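PDB 5N4B: prolyl oligopeptidase from Galerina marginata, which cleaves peptide bonds on the C-terminal side of proline and macrocyclises precursor peptides in the biosynthesis of the amanitin toxins. Local coordinates for residues Leu148-Asp154 and Ile206-Ser212; Gly155-Tyr160 and Ile172-Thr177; Trp465-Lys469 and Asp552-Ala557; Ile474-Arg480 and Ala521-Ser527. The protein carries 1 engineered substitution. The contacts are given in a common frame with arbitrary orientation. Residues are numbered along the deposited sequence.

Contact 1: residues Leu148-Asp154 and Ile206-Ser212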
# COMPACT_ATOMS: atom_id res chain seq x y z
N LEU A 148 10.85 8.01 2.19
CA LEU A 148 11.68 6.84 1.92
C LEU A 148 13.09 7.17 2.41
O LEU A 148 13.50 8.32 2.35
CB LEU A 148 11.74 6.55 0.40
CG LEU A 148 12.28 5.23 -0.03
CD1 LEU A 148 11.32 4.16 0.43
CD2 LEU A 148 12.37 5.20 -1.56
N CYS A 149 13.85 6.15 2.82
CA CYS A 149 15.24 6.36 3.18
C CYS A 149 16.06 5.10 2.97
O CYS A 149 15.54 3.98 2.89
CB CYS A 149 15.39 6.91 4.60
SG CYS A 149 14.92 5.75 5.89
N LYS A 150 17.38 5.31 2.91
CA LYS A 150 18.30 4.20 2.64
C LYS A 150 19.70 4.60 3.08
O LYS A 150 20.27 5.57 2.55
CB LYS A 150 18.30 3.83 1.14
CG LYS A 150 18.89 2.46 0.84
CD LYS A 150 17.86 1.38 1.25
CE LYS A 150 18.07 0.04 0.71
NZ LYS A 150 17.87 -0.01 -0.79
N PHE A 151 20.28 3.83 4.00
CA PHE A 151 21.69 3.98 4.37
C PHE A 151 22.57 3.35 3.30
O PHE A 151 22.25 2.33 2.69
CB PHE A 151 21.97 3.25 5.67
CG PHE A 151 21.45 3.95 6.90
CD1 PHE A 151 22.11 5.02 7.48
CD2 PHE A 151 20.31 3.47 7.50
CE1 PHE A 151 21.64 5.61 8.64
CE2 PHE A 151 19.87 4.07 8.70
CZ PHE A 151 20.54 5.14 9.23
N SER A 152 23.76 3.94 3.14
CA SER A 152 24.76 3.36 2.27
C SER A 152 25.29 2.04 2.85
O SER A 152 25.26 1.83 4.07
CB SER A 152 25.91 4.32 2.02
OG SER A 152 26.54 4.69 3.23
N PRO A 153 25.79 1.16 1.99
CA PRO A 153 26.28 -0.13 2.45
C PRO A 153 27.39 -0.01 3.46
O PRO A 153 27.49 -0.81 4.39
CB PRO A 153 26.74 -0.80 1.14
CG PRO A 153 26.02 -0.17 0.09
CD PRO A 153 25.69 1.22 0.52
N ASP A 154 28.25 1.02 3.35
CA ASP A 154 29.34 1.22 4.30
C ASP A 154 28.91 1.90 5.58
O ASP A 154 29.76 2.10 6.46
CB ASP A 154 30.51 1.93 3.62
CG ASP A 154 30.25 3.37 3.24
OD1 ASP A 154 29.19 3.89 3.56
OD2 ASP A 154 31.19 4.01 2.66
N ILE A 206 15.53 3.75 -3.61
CA ILE A 206 16.89 4.29 -3.64
C ILE A 206 17.83 3.10 -3.52
O ILE A 206 17.78 2.37 -2.52
CB ILE A 206 17.11 5.27 -2.48
CG1 ILE A 206 16.20 6.50 -2.61
CG2 ILE A 206 18.56 5.66 -2.35
CD1 ILE A 206 16.16 7.37 -1.45
N ILE A 207 18.73 2.94 -4.51
CA ILE A 207 19.60 1.76 -4.60
C ILE A 207 21.06 2.20 -4.62
O ILE A 207 21.57 2.67 -5.64
CB ILE A 207 19.25 0.93 -5.83
CG1 ILE A 207 17.81 0.43 -5.73
CG2 ILE A 207 20.20 -0.25 -5.99
CD1 ILE A 207 17.55 -0.59 -4.67
N TRP A 208 21.76 2.03 -3.52
CA TRP A 208 23.17 2.34 -3.48
C TRP A 208 23.99 1.33 -4.26
O TRP A 208 23.70 0.13 -4.27
CB TRP A 208 23.68 2.30 -2.05
CG TRP A 208 23.24 3.49 -1.18
CD1 TRP A 208 22.09 3.59 -0.42
CD2 TRP A 208 23.96 4.72 -0.97
NE1 TRP A 208 22.04 4.80 0.21
CE2 TRP A 208 23.16 5.52 -0.10
CE3 TRP A 208 25.17 5.24 -1.43
CZ2 TRP A 208 23.55 6.76 0.32
CZ3 TRP A 208 25.55 6.51 -1.02
CH2 TRP A 208 24.76 7.26 -0.15
N THR A 209 25.05 1.82 -4.89
CA THR A 209 26.09 0.93 -5.34
C THR A 209 26.89 0.42 -4.13
O THR A 209 26.96 1.08 -3.08
CB THR A 209 26.97 1.59 -6.39
OG1 THR A 209 27.42 2.87 -5.92
CG2 THR A 209 26.21 1.76 -7.71
N LYS A 210 27.44 -0.78 -4.27
CA LYS A 210 28.07 -1.45 -3.15
C LYS A 210 29.41 -0.85 -2.76
O LYS A 210 29.93 -1.17 -1.68
CB LYS A 210 28.17 -2.96 -3.39
CG LYS A 210 27.01 -3.79 -2.90
CD LYS A 210 25.66 -3.20 -3.16
CE LYS A 210 24.57 -4.19 -2.66
NZ LYS A 210 23.16 -3.71 -2.85
N ASP A 211 29.94 0.05 -3.58
CA ASP A 211 31.08 0.87 -3.23
C ASP A 211 30.72 2.12 -2.41
O ASP A 211 31.61 2.89 -2.06
CB ASP A 211 31.83 1.25 -4.52
CG ASP A 211 30.95 2.03 -5.51
OD1 ASP A 211 29.89 2.54 -5.09
OD2 ASP A 211 31.27 2.06 -6.74
N SER A 212 29.42 2.32 -2.15
CA SER A 212 28.90 3.44 -1.37
C SER A 212 29.21 4.80 -1.97
O SER A 212 29.10 5.83 -1.28
CB SER A 212 29.35 3.40 0.08
OG SER A 212 28.86 2.24 0.76
O HOH W 1 20.65 0.32 -1.40
O HOH W 2 31.06 6.10 1.31
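I206 begins the second segment with its backbone oxygen accepting a hydrogen bond from K150 (NZ to O, 2.9 Å), while its side chain packs against L148, with I206 CG1 4.2 Å from L148 CD2. The CA-to-CB bond of I207 points away, yet its CD1 comes back to within 3.9 Å of K150 NZ. A water 2.9 Å from both K150 NZ and W208 N adds an indirect link. W208 makes the most varied contact. Its NE1 donates to K150 O (3.0 Å, 159°), the S152 CB lies 3.5 Å from the centroid of its six-membered ring and 5° off the normal, a CH-pi contact, and W208 CB meets P153 CD at 3.4 Å. From T209 the chain enters a type I turn, closed by S212 N to T209 O (2.9 Å). P153 CG sits 3.5 Å from T209 O and 4.0 Å from K210 CA, so the proline rests against this turn. S212 OG then accepts from D154 N (2.9 Å). As 144-151 and 207-208 are the first strands, at one edge, of successive four-stranded antiparallel sheets, these side-chain contacts join adjacent blades of the beta-propeller.

Contact 2: residues Gly155-Tyr160 and Ile172-Thr177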
# COMPACT_ATOMS: atom_id res chain seq x y z
N GLY A 155 27.65 2.30 5.69
CA GLY A 155 27.16 2.89 6.90
C GLY A 155 27.55 4.33 7.10
O GLY A 155 27.29 4.85 8.19
N LYS A 156 28.20 4.97 6.12
CA LYS A 156 28.68 6.34 6.29
C LYS A 156 27.66 7.39 5.93
O LYS A 156 27.76 8.51 6.43
CB LYS A 156 29.95 6.56 5.45
CG LYS A 156 31.10 5.68 5.97
CD LYS A 156 32.43 5.85 5.19
CE LYS A 156 33.11 7.20 5.47
NZ LYS A 156 34.46 7.32 4.80
N PHE A 157 26.66 7.07 5.09
CA PHE A 157 25.74 8.06 4.58
C PHE A 157 24.32 7.56 4.69
O PHE A 157 24.06 6.36 4.71
CB PHE A 157 26.05 8.49 3.13
CG PHE A 157 27.32 9.25 3.01
CD1 PHE A 157 27.39 10.53 3.48
CD2 PHE A 157 28.45 8.65 2.53
CE1 PHE A 157 28.58 11.25 3.40
CE2 PHE A 157 29.63 9.38 2.44
CZ PHE A 157 29.68 10.64 2.88
N PHE A 158 23.41 8.52 4.77
CA PHE A 158 21.98 8.28 4.88
C PHE A 158 21.30 9.13 3.84
O PHE A 158 21.36 10.35 3.90
CB PHE A 158 21.51 8.66 6.28
CG PHE A 158 20.02 8.53 6.54
CD1 PHE A 158 19.41 7.28 6.62
CD2 PHE A 158 19.22 9.65 6.75
CE1 PHE A 158 18.09 7.17 6.94
CE2 PHE A 158 17.89 9.52 7.05
CZ PHE A 158 17.32 8.31 7.11
N ALA A 159 20.65 8.49 2.88
CA ALA A 159 19.89 9.19 1.84
C ALA A 159 18.42 9.18 2.23
O ALA A 159 17.92 8.16 2.73
CB ALA A 159 20.08 8.51 0.50
N TYR A 160 17.74 10.30 2.06
CA TYR A 160 16.36 10.40 2.51
C TYR A 160 15.55 11.26 1.58
O TYR A 160 16.00 12.35 1.19
CB TYR A 160 16.26 10.90 3.94
CG TYR A 160 16.96 12.20 4.24
CD1 TYR A 160 18.33 12.21 4.46
CD2 TYR A 160 16.27 13.39 4.46
CE1 TYR A 160 19.01 13.38 4.80
CE2 TYR A 160 16.96 14.57 4.83
CZ TYR A 160 18.33 14.52 5.02
OH TYR A 160 19.03 15.66 5.41
N ILE A 172 15.65 14.02 -2.79
CA ILE A 172 16.54 13.18 -2.00
C ILE A 172 17.69 14.05 -1.52
O ILE A 172 18.34 14.75 -2.31
CB ILE A 172 17.07 11.98 -2.78
CG1 ILE A 172 15.91 11.13 -3.32
CG2 ILE A 172 17.96 11.16 -1.86
CD1 ILE A 172 16.41 10.06 -4.32
N TYR A 173 17.94 13.97 -0.22
CA TYR A 173 19.05 14.60 0.47
C TYR A 173 19.95 13.51 1.03
O TYR A 173 19.56 12.34 1.12
CB TYR A 173 18.56 15.54 1.61
CG TYR A 173 17.71 16.66 1.09
CD1 TYR A 173 18.29 17.79 0.56
CD2 TYR A 173 16.34 16.55 1.07
CE1 TYR A 173 17.51 18.79 0.08
CE2 TYR A 173 15.54 17.56 0.57
CZ TYR A 173 16.15 18.69 0.08
OH TYR A 173 15.36 19.70 -0.46
N VAL A 174 21.19 13.90 1.37
CA VAL A 174 22.18 12.98 1.89
C VAL A 174 22.87 13.63 3.08
O VAL A 174 23.29 14.80 3.01
CB VAL A 174 23.23 12.58 0.84
CG1 VAL A 174 24.22 11.52 1.41
CG2 VAL A 174 22.56 12.12 -0.45
N ARG A 175 23.03 12.85 4.13
CA ARG A 175 23.78 13.31 5.29
C ARG A 175 24.66 12.21 5.85
O ARG A 175 24.39 11.02 5.70
CB ARG A 175 22.88 13.86 6.43
CG ARG A 175 22.05 12.77 7.10
CD ARG A 175 20.91 13.31 7.94
NE ARG A 175 21.37 14.27 8.92
CZ ARG A 175 21.17 15.58 8.85
NH1 ARG A 175 20.47 16.17 7.90
NH2 ARG A 175 21.70 16.34 9.79
N SER A 176 25.75 12.62 6.49
CA SER A 176 26.60 11.68 7.20
C SER A 176 25.83 11.02 8.33
O SER A 176 25.05 11.67 9.03
CB SER A 176 27.78 12.45 7.81
OG SER A 176 28.50 11.55 8.66
N THR A 177 26.08 9.73 8.55
CA THR A 177 25.50 9.03 9.67
C THR A 177 25.98 9.54 11.02
O THR A 177 25.40 9.18 12.05
CB THR A 177 25.69 7.51 9.54
OG1 THR A 177 27.08 7.13 9.45
CG2 THR A 177 24.97 7.06 8.30
O HOH W 3 30.01 9.92 7.05
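Four backbone hydrogen bonds form two reciprocal pairs: F158 N to R175 O (2.8 Å) with R175 N to F158 O (3.0 Å), and Y160 N to Y173 O with Y173 N to Y160 O, both 2.9 Å. Beyond the last bridge, T177 holds the loop residues, its OG1 donating to G155 O (2.6 Å) and its N to K156 O (3.0 Å, 169°). The K156 O also receives a water (2.7 Å) that lies 2.7 Å from S176 OG, which is also hydrogen-bonded to the hydroxyl of S178. Among side chains, R175 NH1 donates to Y160 OH at 2.9 Å; the same nitrogen forms a salt bridge with D191. The strand axes approach to 4.6 Å at 161°, and this antiparallel pairing is that of a beta hairpin, the two middle strands of one four-stranded propeller blade. At the non-hydrogen-bonded positions the chains come closer, with CA atoms 4.4 Å apart for A159 and V174, and CA-H...O contacts such as A159 CA to Y173 O (3.2 Å) supplement the ladder. On the face carrying Y160, Y173, F158 and R175, Y173 CB lies over the Y160 ring, 3.8 Å from its centroid and 22° off the normal. Opposite, A159 CB meets I172 CG2 at 4.1 Å, and this face turns to F215 of the next blade. Farther along, F157 CD1 touches V174 CG1 (3.9 Å).

Contact 3: residues Trp465-Lys469 and Asp552-Ala557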
# COMPACT_ATOMS: atom_id res chain seq x y z
N TRP A 465 -15.11 -20.24 4.46
CA TRP A 465 -15.19 -20.28 3.01
C TRP A 465 -16.64 -20.13 2.58
O TRP A 465 -17.54 -20.70 3.19
CB TRP A 465 -14.62 -21.59 2.45
CG TRP A 465 -13.16 -21.77 2.71
CD1 TRP A 465 -12.57 -22.13 3.88
CD2 TRP A 465 -12.13 -21.59 1.76
NE1 TRP A 465 -11.21 -22.14 3.72
CE2 TRP A 465 -10.91 -21.85 2.41
CE3 TRP A 465 -12.11 -21.25 0.42
CZ2 TRP A 465 -9.67 -21.76 1.73
CZ3 TRP A 465 -10.93 -21.18 -0.25
CH2 TRP A 465 -9.71 -21.44 0.41
N TYR A 466 -16.83 -19.34 1.53
CA TYR A 466 -18.16 -19.13 0.94
C TYR A 466 -18.05 -19.33 -0.57
O TYR A 466 -16.98 -19.44 -1.13
CB TYR A 466 -18.73 -17.74 1.28
CG TYR A 466 -18.00 -16.58 0.64
CD1 TYR A 466 -16.85 -16.05 1.20
CD2 TYR A 466 -18.47 -16.00 -0.51
CE1 TYR A 466 -16.19 -14.99 0.61
CE2 TYR A 466 -17.82 -14.95 -1.09
CZ TYR A 466 -16.69 -14.44 -0.53
OH TYR A 466 -16.06 -13.37 -1.13
N GLU A 467 -19.19 -19.34 -1.24
CA GLU A 467 -19.26 -19.61 -2.67
C GLU A 467 -19.73 -18.37 -3.40
O GLU A 467 -20.71 -17.73 -2.99
CB GLU A 467 -20.25 -20.76 -2.93
CG GLU A 467 -20.26 -21.26 -4.33
CD GLU A 467 -21.17 -22.47 -4.49
OE1 GLU A 467 -21.15 -23.33 -3.58
OE2 GLU A 467 -21.87 -22.57 -5.52
N SER A 468 -19.03 -18.02 -4.45
CA SER A 468 -19.42 -16.91 -5.29
C SER A 468 -20.46 -17.37 -6.30
O SER A 468 -20.73 -18.56 -6.42
CB SER A 468 -18.20 -16.27 -5.97
OG SER A 468 -18.56 -14.99 -6.50
N LYS A 469 -21.01 -16.40 -7.03
CA LYS A 469 -22.02 -16.67 -8.06
C LYS A 469 -21.66 -17.84 -8.97
O LYS A 469 -22.50 -18.71 -9.25
CB LYS A 469 -22.18 -15.38 -8.87
CG LYS A 469 -23.21 -15.45 -9.94
CD LYS A 469 -23.35 -14.11 -10.65
CE LYS A 469 -24.12 -14.26 -11.95
NZ LYS A 469 -24.31 -12.92 -12.54
N ASP A 552 -18.90 -9.55 -7.75
CA ASP A 552 -19.71 -10.70 -7.37
C ASP A 552 -19.15 -11.37 -6.11
O ASP A 552 -19.91 -11.77 -5.23
CB ASP A 552 -19.78 -11.68 -8.55
CG ASP A 552 -20.65 -11.18 -9.72
OD1 ASP A 552 -21.54 -10.33 -9.48
OD2 ASP A 552 -20.47 -11.68 -10.85
N ASP A 553 -17.84 -11.50 -6.01
CA ASP A 553 -17.24 -12.12 -4.83
C ASP A 553 -17.53 -11.29 -3.58
O ASP A 553 -17.84 -11.82 -2.52
CB ASP A 553 -15.73 -12.28 -5.00
CG ASP A 553 -15.32 -13.32 -6.03
OD1 ASP A 553 -16.18 -14.06 -6.51
OD2 ASP A 553 -14.10 -13.33 -6.32
N PHE A 554 -17.43 -9.97 -3.69
CA PHE A 554 -17.61 -9.10 -2.53
C PHE A 554 -19.07 -9.07 -2.09
O PHE A 554 -19.38 -9.14 -0.88
CB PHE A 554 -17.10 -7.70 -2.85
CG PHE A 554 -16.77 -6.84 -1.65
CD1 PHE A 554 -15.78 -7.19 -0.77
CD2 PHE A 554 -17.38 -5.61 -1.51
CE1 PHE A 554 -15.44 -6.37 0.30
CE2 PHE A 554 -17.07 -4.79 -0.44
CZ PHE A 554 -16.12 -5.17 0.46
N ILE A 555 -19.99 -9.00 -3.05
CA ILE A 555 -21.40 -9.04 -2.72
C ILE A 555 -21.81 -10.40 -2.12
O ILE A 555 -22.53 -10.47 -1.11
CB ILE A 555 -22.22 -8.68 -3.97
CG1 ILE A 555 -22.00 -7.22 -4.33
CG2 ILE A 555 -23.69 -9.01 -3.72
CD1 ILE A 555 -22.44 -6.88 -5.75
N ALA A 556 -21.30 -11.49 -2.69
CA ALA A 556 -21.58 -12.81 -2.12
C ALA A 556 -21.08 -12.94 -0.68
O ALA A 556 -21.70 -13.64 0.16
CB ALA A 556 -21.04 -13.91 -3.02
N ALA A 557 -19.95 -12.32 -0.35
CA ALA A 557 -19.46 -12.38 1.01
C ALA A 557 -20.46 -11.75 1.97
O ALA A 557 -20.74 -12.30 3.04
CB ALA A 557 -18.10 -11.68 1.09
O HOH W 4 -21.88 -11.54 -13.06
O HOH W 5 -21.89 -13.38 -6.35
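Y466, with the largest area buried here (81 Å²), lays its ring against the last turn of segment 552-557. A557 CA stands over one face, 3.9 Å from the ring centroid and 20° off the normal, which is a CH-pi contact, and A556 CB approaches Y466 CE2 at 3.9 Å. The hydroxyl OH of Y466 donates to D553 O at 2.7 Å, although that oxygen already accepts the helical bond from A557 N (3.1 Å). S468 (50 Å²) directs its OG to D553 OD1 at 2.6 Å; this oxygen also takes part in a salt bridge with R529. D552 (45 Å²) meets K469 through water: one water bridges K469 NZ (2.8 Å) and D552 OD2 (2.6 Å), the charged atoms themselves standing 4.4 Å apart, beyond a salt bridge. The strand and helix axes pass 8.7 Å apart at 115°. Strand 459-467 is one of the two edge strands of the eight-stranded alpha/beta-hydrolase sheet, and helix 548-563 packs here against that edge and, through D553 and A557, against strands 473-481 and 522-526.

Contact 4: residues Ile474-Arg480 and Ala521-Ser527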
# COMPACT_ATOMS: atom_id res chain seq x y z
N ILE A 474 -14.32 -19.04 -1.95
CA ILE A 474 -13.53 -17.87 -1.57
C ILE A 474 -13.34 -17.94 -0.06
O ILE A 474 -14.33 -18.10 0.67
CB ILE A 474 -14.24 -16.55 -1.91
CG1 ILE A 474 -14.79 -16.48 -3.34
CG2 ILE A 474 -13.32 -15.37 -1.63
CD1 ILE A 474 -13.83 -16.45 -4.39
N PRO A 475 -12.13 -17.78 0.47
CA PRO A 475 -11.97 -17.68 1.93
C PRO A 475 -12.16 -16.25 2.41
O PRO A 475 -11.98 -15.29 1.67
CB PRO A 475 -10.50 -18.09 2.15
CG PRO A 475 -9.85 -17.57 0.91
CD PRO A 475 -10.83 -17.66 -0.24
N MET A 476 -12.53 -16.15 3.67
CA MET A 476 -12.81 -14.86 4.30
C MET A 476 -12.37 -14.93 5.75
O MET A 476 -12.79 -15.83 6.50
CB MET A 476 -14.29 -14.55 4.25
CG MET A 476 -14.68 -13.26 4.97
SD MET A 476 -16.29 -12.57 4.46
CE MET A 476 -17.38 -13.98 4.59
N PHE A 477 -11.61 -13.93 6.20
CA PHE A 477 -11.30 -13.80 7.62
C PHE A 477 -12.45 -13.13 8.34
O PHE A 477 -13.05 -12.18 7.83
CB PHE A 477 -10.06 -12.94 7.81
CG PHE A 477 -8.80 -13.52 7.26
CD1 PHE A 477 -8.27 -14.69 7.78
CD2 PHE A 477 -8.13 -12.89 6.24
CE1 PHE A 477 -7.06 -15.20 7.27
CE2 PHE A 477 -6.89 -13.41 5.75
CZ PHE A 477 -6.40 -14.55 6.28
N ILE A 478 -12.78 -13.65 9.53
CA ILE A 478 -13.78 -13.05 10.40
C ILE A 478 -13.11 -12.80 11.74
O ILE A 478 -12.58 -13.74 12.36
CB ILE A 478 -15.03 -13.94 10.56
CG1 ILE A 478 -15.71 -14.08 9.18
CG2 ILE A 478 -15.97 -13.32 11.53
CD1 ILE A 478 -17.04 -14.90 9.16
N VAL A 479 -13.15 -11.56 12.20
CA VAL A 479 -12.55 -11.15 13.47
C VAL A 479 -13.66 -10.71 14.41
O VAL A 479 -14.56 -9.96 14.01
CB VAL A 479 -11.52 -10.01 13.29
CG1 VAL A 479 -10.82 -9.73 14.61
CG2 VAL A 479 -10.53 -10.38 12.20
N ARG A 480 -13.55 -11.13 15.69
CA ARG A 480 -14.55 -10.74 16.69
C ARG A 480 -13.89 -10.60 18.06
O ARG A 480 -12.86 -11.22 18.35
CB ARG A 480 -15.70 -11.74 16.77
CG ARG A 480 -15.28 -13.14 17.21
CD ARG A 480 -16.42 -14.01 17.61
NE ARG A 480 -15.99 -15.39 17.68
CZ ARG A 480 -16.85 -16.38 17.89
NH1 ARG A 480 -18.13 -16.13 18.12
NH2 ARG A 480 -16.42 -17.63 17.89
N ALA A 521 -19.37 -5.98 17.26
CA ALA A 521 -19.44 -6.12 15.81
C ALA A 521 -18.35 -7.07 15.37
O ALA A 521 -17.48 -7.44 16.14
CB ALA A 521 -19.25 -4.75 15.15
N ILE A 522 -18.40 -7.49 14.10
CA ILE A 522 -17.38 -8.35 13.53
C ILE A 522 -16.72 -7.62 12.36
O ILE A 522 -17.30 -6.69 11.78
CB ILE A 522 -17.94 -9.71 13.11
CG1 ILE A 522 -18.84 -9.60 11.89
CG2 ILE A 522 -18.65 -10.40 14.28
CD1 ILE A 522 -19.37 -10.92 11.38
N PHE A 523 -15.47 -8.01 12.04
CA PHE A 523 -14.72 -7.48 10.90
C PHE A 523 -14.48 -8.64 9.94
O PHE A 523 -14.00 -9.69 10.32
CB PHE A 523 -13.39 -6.94 11.38
CG PHE A 523 -12.54 -6.25 10.38
CD1 PHE A 523 -13.02 -5.14 9.70
CD2 PHE A 523 -11.25 -6.66 10.18
CE1 PHE A 523 -12.23 -4.46 8.79
CE2 PHE A 523 -10.46 -5.98 9.23
CZ PHE A 523 -10.95 -4.91 8.56
N ALA A 524 -14.81 -8.43 8.67
CA ALA A 524 -14.77 -9.47 7.66
C ALA A 524 -13.88 -9.02 6.52
O ALA A 524 -14.05 -7.92 5.99
CB ALA A 524 -16.18 -9.75 7.14
N VAL A 525 -12.99 -9.92 6.08
CA VAL A 525 -12.02 -9.60 5.02
C VAL A 525 -12.02 -10.72 4.00
O VAL A 525 -11.27 -11.71 4.15
CB VAL A 525 -10.61 -9.41 5.59
CG1 VAL A 525 -9.65 -8.94 4.51
CG2 VAL A 525 -10.61 -8.39 6.74
N PRO A 526 -12.89 -10.67 3.00
CA PRO A 526 -12.95 -11.73 1.99
C PRO A 526 -11.80 -11.60 1.00
O PRO A 526 -11.48 -10.51 0.51
CB PRO A 526 -14.30 -11.51 1.31
CG PRO A 526 -14.55 -10.04 1.47
CD PRO A 526 -13.96 -9.68 2.81
N SER A 527 -11.21 -12.74 0.65
CA SER A 527 -10.07 -12.78 -0.26
C SER A 527 -10.57 -12.86 -1.71
O SER A 527 -10.31 -13.81 -2.43
CB SER A 527 -9.20 -13.99 0.05
OG SER A 527 -8.84 -14.05 1.44
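Five backbone hydrogen bonds join strands whose axes run 4.4 Å apart at 160°, an antiparallel pairing. Two reciprocal pairs lie at F477 and V525 (F477 N to V525 O 3.0 Å, V525 N to F477 O 2.9 Å) and at V479 and F523 (V479 N to F523 O 2.8 Å, F523 N to V479 O 2.9 Å). The fifth, S527 N to P475 O (2.9 Å, 172°), has no return bond because the nitrogen of P475 carries no hydrogen. P526, by contrast, faces M476 at a non-hydrogen-bonded position, with the CA atoms just 3.9 Å apart, so its missing N-H costs this pairing nothing. CA-H...O contacts fill in between, the shortest being A524 CA to F477 O at 3.2 Å. Apolar packing divides by face. M476 SD lies 3.9 Å from both A524 CB and P526 CB, and I478 CG2 is 4.2 Å from I522 CD1; on the other face F477 CB meets V525 CB (4.2 Å) and V479 CB meets F523 CB (4.1 Å). The face of M476 and P526 is covered by helix 548-563, that of F477 and V479 touches F424, and within the alpha/beta-hydrolase sheet the pair is flanked by strands 459-467 and 492-495.

In the fold
The four contacts fall into two pairs on opposite sides of the chain's centre. Contacts 1 and 2, 9 Å apart between centres, lie in the propeller, where 148-154 belongs to the blade of contact 2: S152 N is 2.9 Å from F157 O, a probable hydrogen bond. Contacts 3 and 4, 12 Å apart between centres, share the hydrolase sheet, where Y466 O is 2.8 Å from I474 N; contact 4 is nested within the loop closed by contact 3. Centres of contacts 1 and 4 are 40 Å apart. The side chain of catalytic H699 lies about 9 Å from that of L148 and 11 Å from that of I172, and the bound peptide reaches F151 of contact 1 and V525 of contact 4, thus touching both domains.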